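PDB 4N0L: predicted component of a thermophile-specific DNA repair system, contains a RAMP domain, which binds CRISPR RNA as the Csm3 subunit of a type III-A antiviral defence complex and, judging from its family, probably acts as an endoribonuclease. Local coordinates for residues L64-S69 and T114-R119; E84-G89 and P107-N112; C88-R93 and I128-P133; Y96-E101 and S161-V166. All coordinates share one frame; numbering follows the deposited sequence.

Interaction 1 (L64-S69 and T114-R119); sequences LAWMKS and TCPVCR. With ZN (zinc ion), chain C.
Pro-116 lies over one face of the Trp-66 indole, with its CG 3.4 Å from Trp-66 CZ2. The two side chains cross at about a right angle, so the pyrrolidine presents its CG corner to the aromatic plane instead of lying flat on it. Measured from the centroid of the six-membered ring, Pro-116 CG is 3.9 Å away and 28° off the normal, which meets the definition of a CH-pi contact over the benzene half of the indole. The CG of Trp-66 is anti to its backbone N (chi1 -175°), which carries the ring from helix 51-69 across to the start of helix 116-121. At the pyrrole half, the CG2 branch of Val-117, the one anti to the carbonyl carbon, comes obliquely to Trp-66 CD1 at 4.0 Å.

Pro-116 and Val-117 are the two residues between the cysteines of a CxxC metal motif. Cys-115, at the N-cap position of helix 116-121, and Cys-118 each place SG 2.3 Å from the zinc ion, and His-86 and Cys-88 complete the site. The indole N-H is committed elsewhere: Trp-66 NE1 donates to the backbone O of Trp-109, which should limit the rotation of the ring, and Tyr-244 of helix 238-255 makes an edge-to-face contact with it.

All three touching residues are buried, and the closest approaches are carbon to carbon. The chemistry implies that helix 51-69 adds nothing to the coordination through this contact; its tryptophan packs on the two residues between the ligand cysteines.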
loop_
_atom_site.group_PDB
_atom_site.type_symbol
_atom_site.label_atom_id
_atom_site.label_comp_id
_atom_site.label_asym_id
_atom_site.label_seq_id
_atom_site.Cartn_x
_atom_site.Cartn_y
_atom_site.Cartn_z
ATOM N N LEU A 64 -6.880 -8.752 -4.729
ATOM C CA LEU A 64 -8.024 -9.106 -5.566
ATOM C C LEU A 64 -7.752 -8.809 -7.034
ATOM O O LEU A 64 -8.045 -9.625 -7.906
ATOM C CB LEU A 64 -9.278 -8.358 -5.111
ATOM C CG LEU A 64 -9.921 -8.847 -3.815
ATOM C CD1 LEU A 64 -11.122 -7.984 -3.463
ATOM C CD2 LEU A 64 -10.318 -10.314 -3.936
ATOM N N ALA A 65 -7.200 -7.630 -7.298
ATOM C CA ALA A 65 -6.878 -7.223 -8.662
ATOM C C ALA A 65 -5.809 -8.129 -9.257
ATOM O O ALA A 65 -5.879 -8.496 -10.428
ATOM C CB ALA A 65 -6.423 -5.774 -8.695
ATOM N N TRP A 66 -4.823 -8.486 -8.440
ATOM C CA TRP A 66 -3.755 -9.385 -8.865
ATOM C C TRP A 66 -4.328 -10.747 -9.228
ATOM O O TRP A 66 -3.986 -11.317 -10.265
ATOM C CB TRP A 66 -2.701 -9.527 -7.763
ATOM C CG TRP A 66 -1.505 -10.346 -8.154
ATOM C CD1 TRP A 66 -1.132 -11.553 -7.632
ATOM C CD2 TRP A 66 -0.520 -10.015 -9.140
ATOM N NE1 TRP A 66 0.021 -11.993 -8.234
ATOM C CE2 TRP A 66 0.418 -11.068 -9.163
ATOM C CE3 TRP A 66 -0.339 -8.932 -10.006
ATOM C CZ2 TRP A 66 1.517 -11.069 -10.020
ATOM C CZ3 TRP A 66 0.754 -8.936 -10.856
ATOM C CH2 TRP A 66 1.667 -9.997 -10.857
ATOM N N MET A 67 -5.206 -11.254 -8.367
ATOM C CA MET A 67 -5.863 -12.539 -8.577
ATOM C C MET A 67 -6.636 -12.566 -9.895
ATOM O O MET A 67 -6.455 -13.471 -10.709
ATOM C CB MET A 67 -6.804 -12.847 -7.408
ATOM C CG MET A 67 -7.553 -14.165 -7.531
ATOM S SD MET A 67 -8.888 -14.335 -6.324
ATOM C CE MET A 67 -10.124 -13.234 -7.011
ATOM N N LYS A 68 -7.496 -11.572 -10.099
ATOM C CA LYS A 68 -8.335 -11.516 -11.294
ATOM C C LYS A 68 -7.552 -11.237 -12.574
ATOM O O LYS A 68 -7.888 -11.763 -13.633
ATOM C CB LYS A 68 -9.439 -10.470 -11.122
ATOM C CG LYS A 68 -10.669 -11.008 -10.401
ATOM C CD LYS A 68 -11.283 -9.989 -9.458
ATOM C CE LYS A 68 -12.426 -10.615 -8.668
ATOM N NZ LYS A 68 -12.855 -9.777 -7.514
ATOM N N SER A 69 -6.512 -10.413 -12.479
ATOM C CA SER A 69 -5.705 -10.066 -13.649
ATOM C C SER A 69 -4.991 -11.287 -14.226
ATOM O O SER A 69 -4.663 -11.323 -15.410
ATOM C CB SER A 69 -4.682 -8.985 -13.297
ATOM O OG SER A 69 -3.676 -9.499 -12.442
ATOM N N THR A 114 8.553 -14.674 -7.255
ATOM C CA THR A 114 8.092 -14.081 -6.001
ATOM C C THR A 114 6.676 -13.524 -6.098
ATOM O O THR A 114 6.165 -13.268 -7.188
ATOM C CB THR A 114 9.025 -12.948 -5.531
ATOM O OG1 THR A 114 9.068 -11.914 -6.520
ATOM C CG2 THR A 114 10.433 -13.478 -5.277
ATOM N N CYS A 115 6.050 -13.341 -4.938
ATOM C CA CYS A 115 4.686 -12.837 -4.858
ATOM C C CYS A 115 4.676 -11.339 -4.574
ATOM O O CYS A 115 5.132 -10.905 -3.517
ATOM C CB CYS A 115 3.903 -13.581 -3.774
ATOM S SG CYS A 115 2.144 -13.153 -3.678
ATOM N N PRO A 116 4.153 -10.546 -5.521
ATOM C CA PRO A 116 4.054 -9.088 -5.384
ATOM C C PRO A 116 3.232 -8.670 -4.169
ATOM O O PRO A 116 3.624 -7.747 -3.456
ATOM C CB PRO A 116 3.360 -8.658 -6.679
ATOM C CG PRO A 116 3.642 -9.755 -7.641
ATOM C CD PRO A 116 3.659 -11.009 -6.828
ATOM N N VAL A 117 2.102 -9.334 -3.954
ATOM C CA VAL A 117 1.239 -9.043 -2.813
ATOM C C VAL A 117 1.984 -9.134 -1.487
ATOM O O VAL A 117 2.039 -8.172 -0.722
ATOM C CB VAL A 117 0.034 -10.001 -2.759
ATOM C CG1 VAL A 117 -0.804 -9.729 -1.514
ATOM C CG2 VAL A 117 -0.809 -9.867 -4.017
ATOM N N CYS A 118 2.563 -10.299 -1.228
ATOM C CA CYS A 118 3.187 -10.582 0.060
ATOM C C CYS A 118 4.544 -9.893 0.242
ATOM O O CYS A 118 4.876 -9.465 1.347
ATOM C CB CYS A 118 3.320 -12.096 0.251
ATOM S SG CYS A 118 1.724 -12.959 0.420
ATOM N N ARG A 119 5.331 -9.786 -0.825
ATOM C CA ARG A 119 6.653 -9.168 -0.711
ATOM C C ARG A 119 6.552 -7.658 -0.451
ATOM O O ARG A 119 7.428 -7.069 0.186
ATOM C CB ARG A 119 7.491 -9.439 -1.968
ATOM C CG ARG A 119 7.237 -8.479 -3.122
ATOM C CD ARG A 119 7.747 -9.022 -4.448
ATOM N NE ARG A 119 7.608 -8.033 -5.513
ATOM C CZ ARG A 119 7.526 -8.326 -6.808
ATOM N NH1 ARG A 119 7.572 -9.590 -7.211
ATOM N NH2 ARG A 119 7.396 -7.350 -7.699
HETATM ZN ZN ZN C . 1.638 -14.089 -1.616
#

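Interaction 2 (E84-G89 and P107-N112); sequences ERHECG and PPWLEN. With ZN (zinc ion), chain C.
Cys-88 SG is gripped by three groups: the zinc ion at 2.4 Å, the indole N-H of Trp-109, whose NE1 lies 3.5 Å from the sulfur, and, just past the segment, the backbone N of Phe-90. Both N-H bonds are weak, the one from Trp-109 having an N-H...S angle of 148°, and the sulfur sits at the indole edge, near its plane. Donors directed at a metal-bound thiolate would be expected to draw off some of its negative charge.

His-86 uses the same indole differently. Its ring turns an edge toward the Trp-109 face in a T-shaped pair, with planes at 73° and His-86 CE1 3.5 Å from Trp-109 NE1. The centroids of the imidazole and the five-membered ring are 4.6 Å apart. On the opposite face of the indole lies CB of Pro-107, so the ring is sandwiched between its own turn and the histidine.

The two ligands belong to a zinc site of three cysteines and one histidine, in which Cys-115 and Cys-118 supply the other two sulfurs. His-86 NE2 binds the zinc ion at 2.0 Å, while its ND1 is hydrogen-bonded to the backbone O of Phe-77, a second-shell partner that fixes the rotation of the imidazole.

Trp-109 stands in a type I beta turn from Pro-107 to Leu-110, closed by the backbone bond from Leu-110 N to Pro-107 O at 3.2 Å. Its CG takes the position between backbone N and carbonyl carbon (chi1 65°), which directs the indole from the turn toward the metal. All three touching side chains are buried, and Val-76 and Phe-77 of helix 74-78 also pack against the indole.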
loop_
_atom_site.group_PDB
_atom_site.type_symbol
_atom_site.label_atom_id
_atom_site.label_comp_id
_atom_site.label_asym_id
_atom_site.label_seq_id
_atom_site.Cartn_x
_atom_site.Cartn_y
_atom_site.Cartn_z
ATOM N N GLU A 84 -10.231 -13.950 1.212
ATOM C CA GLU A 84 -9.496 -12.737 1.561
ATOM C C GLU A 84 -8.183 -13.061 2.263
ATOM O O GLU A 84 -7.931 -14.210 2.629
ATOM C CB GLU A 84 -10.339 -11.827 2.454
ATOM C CG GLU A 84 -10.622 -12.410 3.828
ATOM C CD GLU A 84 -11.350 -11.436 4.732
ATOM O OE1 GLU A 84 -11.874 -10.422 4.220
ATOM O OE2 GLU A 84 -11.399 -11.684 5.954
ATOM N N ARG A 85 -7.364 -12.032 2.457
ATOM C CA ARG A 85 -6.066 -12.156 3.115
ATOM C C ARG A 85 -5.217 -13.287 2.539
ATOM O O ARG A 85 -4.948 -14.279 3.217
ATOM C CB ARG A 85 -6.255 -12.365 4.622
ATOM N N HIS A 86 -4.808 -13.141 1.282
ATOM C CA HIS A 86 -3.831 -14.053 0.701
ATOM C C HIS A 86 -2.497 -13.862 1.396
ATOM O O HIS A 86 -1.993 -12.742 1.488
ATOM C CB HIS A 86 -3.672 -13.827 -0.805
ATOM C CG HIS A 86 -2.363 -14.316 -1.356
ATOM N ND1 HIS A 86 -2.221 -15.551 -1.947
ATOM C CD2 HIS A 86 -1.143 -13.727 -1.416
ATOM C CE1 HIS A 86 -0.966 -15.709 -2.340
ATOM N NE2 HIS A 86 -0.294 -14.616 -2.029
ATOM N N GLU A 87 -1.935 -14.953 1.903
ATOM C CA GLU A 87 -0.604 -14.910 2.488
ATOM C C GLU A 87 0.211 -16.122 2.060
ATOM O O GLU A 87 -0.206 -17.262 2.265
ATOM C CB GLU A 87 -0.689 -14.836 4.014
ATOM C CG GLU A 87 -1.206 -13.511 4.543
ATOM C CD GLU A 87 -1.379 -13.515 6.046
ATOM O OE1 GLU A 87 -2.280 -14.223 6.539
ATOM O OE2 GLU A 87 -0.614 -12.808 6.734
ATOM N N CYS A 88 1.369 -15.872 1.458
ATOM C CA CYS A 88 2.277 -16.949 1.080
ATOM C C CYS A 88 3.696 -16.586 1.493
ATOM O O CYS A 88 3.964 -15.448 1.884
ATOM C CB CYS A 88 2.214 -17.226 -0.423
ATOM S SG CYS A 88 3.093 -16.022 -1.443
ATOM N N GLY A 89 4.606 -17.549 1.399
ATOM C CA GLY A 89 5.977 -17.322 1.810
ATOM C C GLY A 89 6.916 -17.101 0.643
ATOM O O GLY A 89 8.121 -16.951 0.831
ATOM N N PRO A 107 3.049 -21.811 -9.100
ATOM C CA PRO A 107 1.885 -21.108 -8.550
ATOM C C PRO A 107 1.581 -19.876 -9.394
ATOM O O PRO A 107 2.485 -19.079 -9.642
ATOM C CB PRO A 107 2.332 -20.728 -7.137
ATOM C CG PRO A 107 3.396 -21.722 -6.794
ATOM C CD PRO A 107 4.085 -22.063 -8.083
ATOM N N PRO A 108 0.326 -19.724 -9.840
ATOM C CA PRO A 108 -0.004 -18.730 -10.868
ATOM C C PRO A 108 0.079 -17.277 -10.390
ATOM O O PRO A 108 0.050 -16.372 -11.223
ATOM C CB PRO A 108 -1.445 -19.091 -11.243
ATOM C CG PRO A 108 -1.997 -19.729 -10.020
ATOM C CD PRO A 108 -0.858 -20.482 -9.400
ATOM N N TRP A 109 0.193 -17.059 -9.084
ATOM C CA TRP A 109 0.253 -15.704 -8.545
ATOM C C TRP A 109 1.696 -15.245 -8.384
ATOM O O TRP A 109 1.966 -14.226 -7.747
ATOM C CB TRP A 109 -0.468 -15.620 -7.198
ATOM C CG TRP A 109 0.185 -16.425 -6.118
ATOM C CD1 TRP A 109 1.201 -16.026 -5.299
ATOM C CD2 TRP A 109 -0.141 -17.765 -5.730
ATOM N NE1 TRP A 109 1.535 -17.037 -4.430
ATOM C CE2 TRP A 109 0.725 -18.115 -4.674
ATOM C CE3 TRP A 109 -1.076 -18.703 -6.175
ATOM C CZ2 TRP A 109 0.680 -19.363 -4.055
ATOM C CZ3 TRP A 109 -1.118 -19.941 -5.559
ATOM C CH2 TRP A 109 -0.246 -20.260 -4.511
ATOM N N LEU A 110 2.621 -16.004 -8.959
ATOM C CA LEU A 110 4.036 -15.683 -8.848
ATOM C C LEU A 110 4.521 -14.917 -10.081
ATOM O O LEU A 110 4.051 -15.160 -11.193
ATOM C CB LEU A 110 4.852 -16.966 -8.664
ATOM C CG LEU A 110 4.874 -17.559 -7.251
ATOM C CD1 LEU A 110 5.966 -18.613 -7.116
ATOM C CD2 LEU A 110 5.040 -16.471 -6.207
ATOM N N GLU A 111 5.445 -13.983 -9.878
ATOM C CA GLU A 111 6.092 -13.285 -10.988
ATOM C C GLU A 111 7.597 -13.235 -10.758
ATOM O O GLU A 111 8.058 -12.677 -9.760
ATOM C CB GLU A 111 5.533 -11.871 -11.158
ATOM C CG GLU A 111 6.066 -11.151 -12.392
ATOM C CD GLU A 111 5.386 -9.817 -12.640
ATOM O OE1 GLU A 111 5.569 -8.895 -11.816
ATOM O OE2 GLU A 111 4.673 -9.690 -13.659
ATOM N N ASN A 112 8.354 -13.807 -11.692
ATOM C CA ASN A 112 9.793 -14.006 -11.528
ATOM C C ASN A 112 10.139 -14.640 -10.180
ATOM O O ASN A 112 11.108 -14.250 -9.527
ATOM C CB ASN A 112 10.543 -12.681 -11.693
ATOM C CG ASN A 112 10.283 -12.028 -13.038
ATOM O OD1 ASN A 112 10.153 -12.706 -14.057
ATOM N ND2 ASN A 112 10.208 -10.702 -13.046
HETATM ZN ZN ZN C . 1.638 -14.089 -1.616
#

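Interaction 3 (C88-R93 and I128-P133); sequences CGFVRR and IGFSDP. With ZN (zinc ion), chain C.
Phe-90 and Phe-130 are brought together by different first torsions: CG of Phe-90 is anti to the carbonyl carbon (chi1 -66°), whereas CG of Phe-130 is anti to the backbone N (chi1 -176°). The result is a T-shaped pair. It joins the loop leading into helix 93-99, which carries the zinc ligand Cys-88, to the loop before helix 133-137. The edge of Phe-90 is directed at the face of Phe-130, with planes at 78° and centroids 5.8 Å apart. The approach is offset toward the rim of the Phe-130 ring, and the closest carbons are Phe-90 CZ and Phe-130 CE1 at 4.2 Å.

The backbone on each side is sharply bent. Phe-90 is the centre of an inverse gamma turn, and Phe-130 occupies a type I beta turn from Gly-129 to Asp-132, closed by Asp-132 N to Gly-129 O at 3.0 Å. Asp-132 is the N-cap of helix 133-137, its OD1 accepting a bond from Arg-135 N.

Next to the zinc site the contact is again apolar, and all four touching residues are buried. Cys-88 SG, taken by the metal, lies in plane at the edge of the Phe-90 ring, while Cys-88 CB meets Ile-128 CD1 at 4.2 Å.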
loop_
_atom_site.group_PDB
_atom_site.type_symbol
_atom_site.label_atom_id
_atom_site.label_comp_id
_atom_site.label_asym_id
_atom_site.label_seq_id
_atom_site.Cartn_x
_atom_site.Cartn_y
_atom_site.Cartn_z
ATOM N N CYS A 88 1.369 -15.872 1.458
ATOM C CA CYS A 88 2.277 -16.949 1.080
ATOM C C CYS A 88 3.696 -16.586 1.493
ATOM O O CYS A 88 3.964 -15.448 1.884
ATOM C CB CYS A 88 2.214 -17.226 -0.423
ATOM S SG CYS A 88 3.093 -16.022 -1.443
ATOM N N GLY A 89 4.606 -17.549 1.399
ATOM C CA GLY A 89 5.977 -17.322 1.810
ATOM C C GLY A 89 6.916 -17.101 0.643
ATOM O O GLY A 89 8.121 -16.951 0.831
ATOM N N PHE A 90 6.368 -17.069 -0.568
ATOM C CA PHE A 90 7.175 -16.822 -1.758
ATOM C C PHE A 90 7.532 -15.339 -1.844
ATOM O O PHE A 90 7.122 -14.645 -2.779
ATOM C CB PHE A 90 6.429 -17.257 -3.020
ATOM C CG PHE A 90 6.194 -18.739 -3.110
ATOM C CD1 PHE A 90 7.183 -19.585 -3.589
ATOM C CD2 PHE A 90 4.980 -19.286 -2.722
ATOM C CE1 PHE A 90 6.966 -20.951 -3.676
ATOM C CE2 PHE A 90 4.758 -20.653 -2.805
ATOM C CZ PHE A 90 5.750 -21.485 -3.283
ATOM N N VAL A 91 8.307 -14.860 -0.874
ATOM C CA VAL A 91 8.538 -13.428 -0.718
ATOM C C VAL A 91 9.930 -12.992 -1.170
ATOM O O VAL A 91 10.191 -11.802 -1.340
ATOM C CB VAL A 91 8.341 -13.003 0.748
ATOM C CG1 VAL A 91 6.876 -13.117 1.134
ATOM C CG2 VAL A 91 9.202 -13.854 1.666
ATOM N N ARG A 92 10.820 -13.961 -1.354
ATOM C CA ARG A 92 12.142 -13.701 -1.913
ATOM C C ARG A 92 12.524 -14.831 -2.859
ATOM O O ARG A 92 12.062 -15.960 -2.704
ATOM C CB ARG A 92 13.182 -13.543 -0.801
ATOM C CG ARG A 92 12.779 -14.193 0.512
ATOM C CD ARG A 92 13.814 -15.204 0.982
ATOM N NE ARG A 92 15.036 -14.563 1.456
ATOM N N ARG A 93 13.363 -14.521 -3.841
ATOM C CA ARG A 93 13.685 -15.476 -4.896
ATOM C C ARG A 93 14.371 -16.735 -4.375
ATOM O O ARG A 93 14.240 -17.796 -4.978
ATOM C CB ARG A 93 14.555 -14.816 -5.963
ATOM C CG ARG A 93 13.754 -14.158 -7.074
ATOM C CD ARG A 93 14.651 -13.731 -8.220
ATOM N NE ARG A 93 15.801 -12.971 -7.743
ATOM C CZ ARG A 93 15.753 -11.694 -7.379
ATOM N NH1 ARG A 93 14.609 -11.028 -7.436
ATOM N NH2 ARG A 93 16.852 -11.084 -6.956
ATOM N N ILE A 128 -2.235 -19.268 3.381
ATOM C CA ILE A 128 -3.153 -19.981 2.498
ATOM C C ILE A 128 -3.048 -21.491 2.697
ATOM O O ILE A 128 -3.925 -22.242 2.271
ATOM C CB ILE A 128 -2.891 -19.643 1.017
ATOM C CG1 ILE A 128 -1.458 -20.006 0.633
ATOM C CG2 ILE A 128 -3.146 -18.165 0.752
ATOM C CD1 ILE A 128 -1.125 -19.727 -0.817
ATOM N N GLY A 129 -1.976 -21.928 3.353
ATOM C CA GLY A 129 -1.796 -23.332 3.667
ATOM C C GLY A 129 -1.342 -24.153 2.477
ATOM O O GLY A 129 -1.733 -25.309 2.329
ATOM N N PHE A 130 -0.528 -23.541 1.620
ATOM C CA PHE A 130 -0.010 -24.187 0.417
ATOM C C PHE A 130 0.746 -25.476 0.741
ATOM O O PHE A 130 0.716 -26.439 -0.028
ATOM C CB PHE A 130 0.904 -23.220 -0.340
ATOM C CG PHE A 130 1.427 -23.760 -1.645
ATOM C CD1 PHE A 130 2.710 -24.276 -1.733
ATOM C CD2 PHE A 130 0.633 -23.752 -2.782
ATOM C CE1 PHE A 130 3.195 -24.769 -2.931
ATOM C CE2 PHE A 130 1.111 -24.242 -3.983
ATOM C CZ PHE A 130 2.394 -24.753 -4.058
ATOM N N SER A 131 1.423 -25.488 1.884
ATOM C CA SER A 131 2.206 -26.645 2.303
ATOM C C SER A 131 1.510 -27.423 3.415
ATOM O O SER A 131 2.161 -28.113 4.197
ATOM C CB SER A 131 3.603 -26.208 2.756
ATOM O OG SER A 131 3.549 -25.480 3.971
ATOM N N ASP A 132 0.187 -27.301 3.487
ATOM C CA ASP A 132 -0.593 -27.971 4.524
ATOM C C ASP A 132 -1.877 -28.589 3.953
ATOM O O ASP A 132 -2.963 -28.034 4.127
ATOM C CB ASP A 132 -0.930 -26.980 5.644
ATOM C CG ASP A 132 -1.449 -27.658 6.900
ATOM O OD1 ASP A 132 -1.738 -28.873 6.863
ATOM O OD2 ASP A 132 -1.582 -26.963 7.930
ATOM N N PRO A 133 -1.749 -29.737 3.262
ATOM C CA PRO A 133 -2.874 -30.439 2.626
ATOM C C PRO A 133 -3.900 -30.968 3.626
ATOM O O PRO A 133 -5.093 -31.003 3.319
ATOM C CB PRO A 133 -2.195 -31.608 1.892
ATOM C CG PRO A 133 -0.749 -31.246 1.822
ATOM C CD PRO A 133 -0.483 -30.458 3.063
HETATM ZN ZN ZN C . 1.638 -14.089 -1.616
#

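Interaction 4 (Y96-E101 and S161-V166); sequences YEEAKE and SGVVDV
The apolar contacts centre on Val-163, whose CG1 branch meets both Ala-99 and Glu-98 of helix 93-99. CB of Ala-99 lies 3.9 Å from Val-163 CG1 and, on the neighbouring residue, 4.0 Å from Val-164 CG1. The alanine methyl thus touches one branch of each valine. CG1 of Val-163 is anti to its backbone N (chi1 -177°), while CG1 of Val-164 is anti to its carbonyl carbon, and these two settings bring both methyls to the same small CB. The backbones come close as well: Ala-99 CA and Val-163 CA are 6.4 Å apart.

A second kind of contact involves the aliphatic part of an acidic side chain. Glu-98 runs out extended beyond CG and crosses Val-163 at a slant, laying its CB and CG against the CG1 methyl. CG of Glu-98 is 3.8 Å from Val-163 CG1, and the other branch, Val-163 CG2, is 4.1 Å from the same Glu-98 CG. The carboxylate stays against the same methyl, with Glu-98 OE1 3.9 Å from Val-163 CG1, a van der Waals approach only.

The contact joins helix 93-99 to the loop between helix 157-160 and strand 172-174, at the outer part of the zinc-bearing region; its centre lies about 26 Å from the centre of the chain. Val-164 also rests on Phe-90, which links the helix-loop pair to the Phe-90/Phe-130 pair beside the metal site.

Burial is graded across the seam, from buried Ala-99 and Val-164, through partly exposed Val-163, to exposed Glu-98. The chemistry implies cohesion by dispersion and hydrophobic burial on the inner side, with Glu-98 at the solvent-facing border.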
loop_
_atom_site.group_PDB
_atom_site.type_symbol
_atom_site.label_atom_id
_atom_site.label_comp_id
_atom_site.label_asym_id
_atom_site.label_seq_id
_atom_site.Cartn_x
_atom_site.Cartn_y
_atom_site.Cartn_z
ATOM N N TYR A 96 11.793 -19.516 -3.765
ATOM C CA TYR A 96 11.337 -20.195 -4.975
ATOM C C TYR A 96 12.385 -21.151 -5.544
ATOM O O TYR A 96 12.049 -22.257 -5.971
ATOM C CB TYR A 96 10.940 -19.189 -6.051
ATOM C CG TYR A 96 10.577 -19.849 -7.363
ATOM C CD1 TYR A 96 9.340 -20.457 -7.536
ATOM C CD2 TYR A 96 11.473 -19.874 -8.426
ATOM C CE1 TYR A 96 9.003 -21.068 -8.729
ATOM C CE2 TYR A 96 11.145 -20.484 -9.624
ATOM C CZ TYR A 96 9.910 -21.078 -9.770
ATOM O OH TYR A 96 9.576 -21.685 -10.958
ATOM N N GLU A 97 13.645 -20.722 -5.561
ATOM C CA GLU A 97 14.726 -21.553 -6.088
ATOM C C GLU A 97 14.814 -22.813 -5.236
ATOM O O GLU A 97 14.959 -23.925 -5.744
ATOM C CB GLU A 97 16.066 -20.810 -6.077
ATOM C CG GLU A 97 16.074 -19.445 -6.765
ATOM C CD GLU A 97 16.140 -19.526 -8.279
ATOM O OE1 GLU A 97 16.944 -18.777 -8.875
ATOM O OE2 GLU A 97 15.384 -20.322 -8.873
ATOM N N GLU A 98 14.715 -22.607 -3.928
ATOM C CA GLU A 98 14.787 -23.667 -2.934
ATOM C C GLU A 98 13.594 -24.620 -3.018
ATOM O O GLU A 98 13.701 -25.793 -2.664
ATOM C CB GLU A 98 14.872 -23.038 -1.541
ATOM C CG GLU A 98 15.242 -23.973 -0.412
ATOM C CD GLU A 98 15.409 -23.226 0.897
ATOM O OE1 GLU A 98 15.184 -21.997 0.906
ATOM O OE2 GLU A 98 15.763 -23.861 1.913
ATOM N N ALA A 99 12.459 -24.107 -3.484
ATOM C CA ALA A 99 11.223 -24.886 -3.547
ATOM C C ALA A 99 10.961 -25.502 -4.921
ATOM O O ALA A 99 10.107 -26.379 -5.055
ATOM C CB ALA A 99 10.037 -24.017 -3.137
ATOM N N LYS A 100 11.685 -25.035 -5.935
ATOM C CA LYS A 100 11.447 -25.447 -7.323
ATOM C C LYS A 100 11.448 -26.958 -7.548
ATOM O O LYS A 100 10.642 -27.472 -8.327
ATOM C CB LYS A 100 12.484 -24.797 -8.244
ATOM C CG LYS A 100 12.364 -25.209 -9.706
ATOM C CD LYS A 100 10.998 -24.866 -10.280
ATOM C CE LYS A 100 10.887 -25.316 -11.729
ATOM N NZ LYS A 100 9.493 -25.212 -12.246
ATOM N N GLU A 101 12.342 -27.663 -6.862
ATOM C CA GLU A 101 12.442 -29.115 -6.990
ATOM C C GLU A 101 11.143 -29.840 -6.641
ATOM O O GLU A 101 10.871 -30.919 -7.168
ATOM C CB GLU A 101 13.583 -29.650 -6.123
ATOM C CG GLU A 101 13.565 -29.158 -4.691
ATOM C CD GLU A 101 14.552 -29.900 -3.811
ATOM O OE1 GLU A 101 15.241 -29.244 -3.001
ATOM O OE2 GLU A 101 14.636 -31.140 -3.928
ATOM N N SER A 161 7.107 -27.182 3.585
ATOM C CA SER A 161 6.713 -26.495 4.810
ATOM C C SER A 161 7.905 -25.875 5.538
ATOM O O SER A 161 7.741 -24.984 6.370
ATOM C CB SER A 161 5.980 -27.465 5.739
ATOM O OG SER A 161 5.655 -26.852 6.973
ATOM N N GLY A 162 9.106 -26.339 5.208
ATOM C CA GLY A 162 10.318 -25.789 5.786
ATOM C C GLY A 162 10.905 -24.721 4.885
ATOM O O GLY A 162 11.882 -24.061 5.237
ATOM N N VAL A 163 10.303 -24.556 3.711
ATOM C CA VAL A 163 10.792 -23.595 2.731
ATOM C C VAL A 163 9.869 -22.385 2.561
ATOM O O VAL A 163 10.326 -21.242 2.580
ATOM C CB VAL A 163 10.985 -24.265 1.355
ATOM C CG1 VAL A 163 11.567 -23.278 0.356
ATOM C CG2 VAL A 163 11.879 -25.487 1.487
ATOM N N VAL A 164 8.573 -22.639 2.407
ATOM C CA VAL A 164 7.644 -21.596 1.976
ATOM C C VAL A 164 6.781 -21.007 3.097
ATOM O O VAL A 164 5.784 -20.334 2.826
ATOM C CB VAL A 164 6.708 -22.119 0.864
ATOM C CG1 VAL A 164 7.521 -22.627 -0.317
ATOM C CG2 VAL A 164 5.790 -23.211 1.398
ATOM N N ASP A 165 7.158 -21.246 4.348
ATOM C CA ASP A 165 6.380 -20.733 5.473
ATOM C C ASP A 165 7.214 -19.781 6.329
ATOM O O ASP A 165 7.443 -20.028 7.512
ATOM C CB ASP A 165 5.840 -21.888 6.325
ATOM C CG ASP A 165 4.867 -21.421 7.399
ATOM O OD1 ASP A 165 4.276 -20.332 7.240
ATOM O OD2 ASP A 165 4.697 -22.141 8.407
ATOM N N VAL A 166 7.674 -18.692 5.721
ATOM C CA VAL A 166 8.469 -17.698 6.432
ATOM C C VAL A 166 7.806 -16.324 6.394
ATOM O O VAL A 166 7.512 -15.801 5.320
ATOM C CB VAL A 166 9.889 -17.585 5.845
#

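How the interactions relate
From the N terminus, helix 51-69 is the first to be tied down: interaction 1 closes a loop from 64-69 to 114-119, and interaction 2 (84-89 with 107-112) is nested inside it. Interaction 3 shares Cys-88 and Gly-89 with interaction 2 but runs on to 128-133 and so crosses interaction 1. Interaction 4, from helix 93-99 to the loop 161-166, crosses all three. Interactions 1 to 3 meet at the zinc ion, which joins loops distant in sequence; Cys-115 N to Phe-90 O and Ile-128 N to Glu-87 O add backbone bonds between them. Interaction 4 lies farther out, where Tyr-96 packs on Leu-110 of interaction 2; the loop before strand 172-174 is thereby tied to the zinc-bearing region.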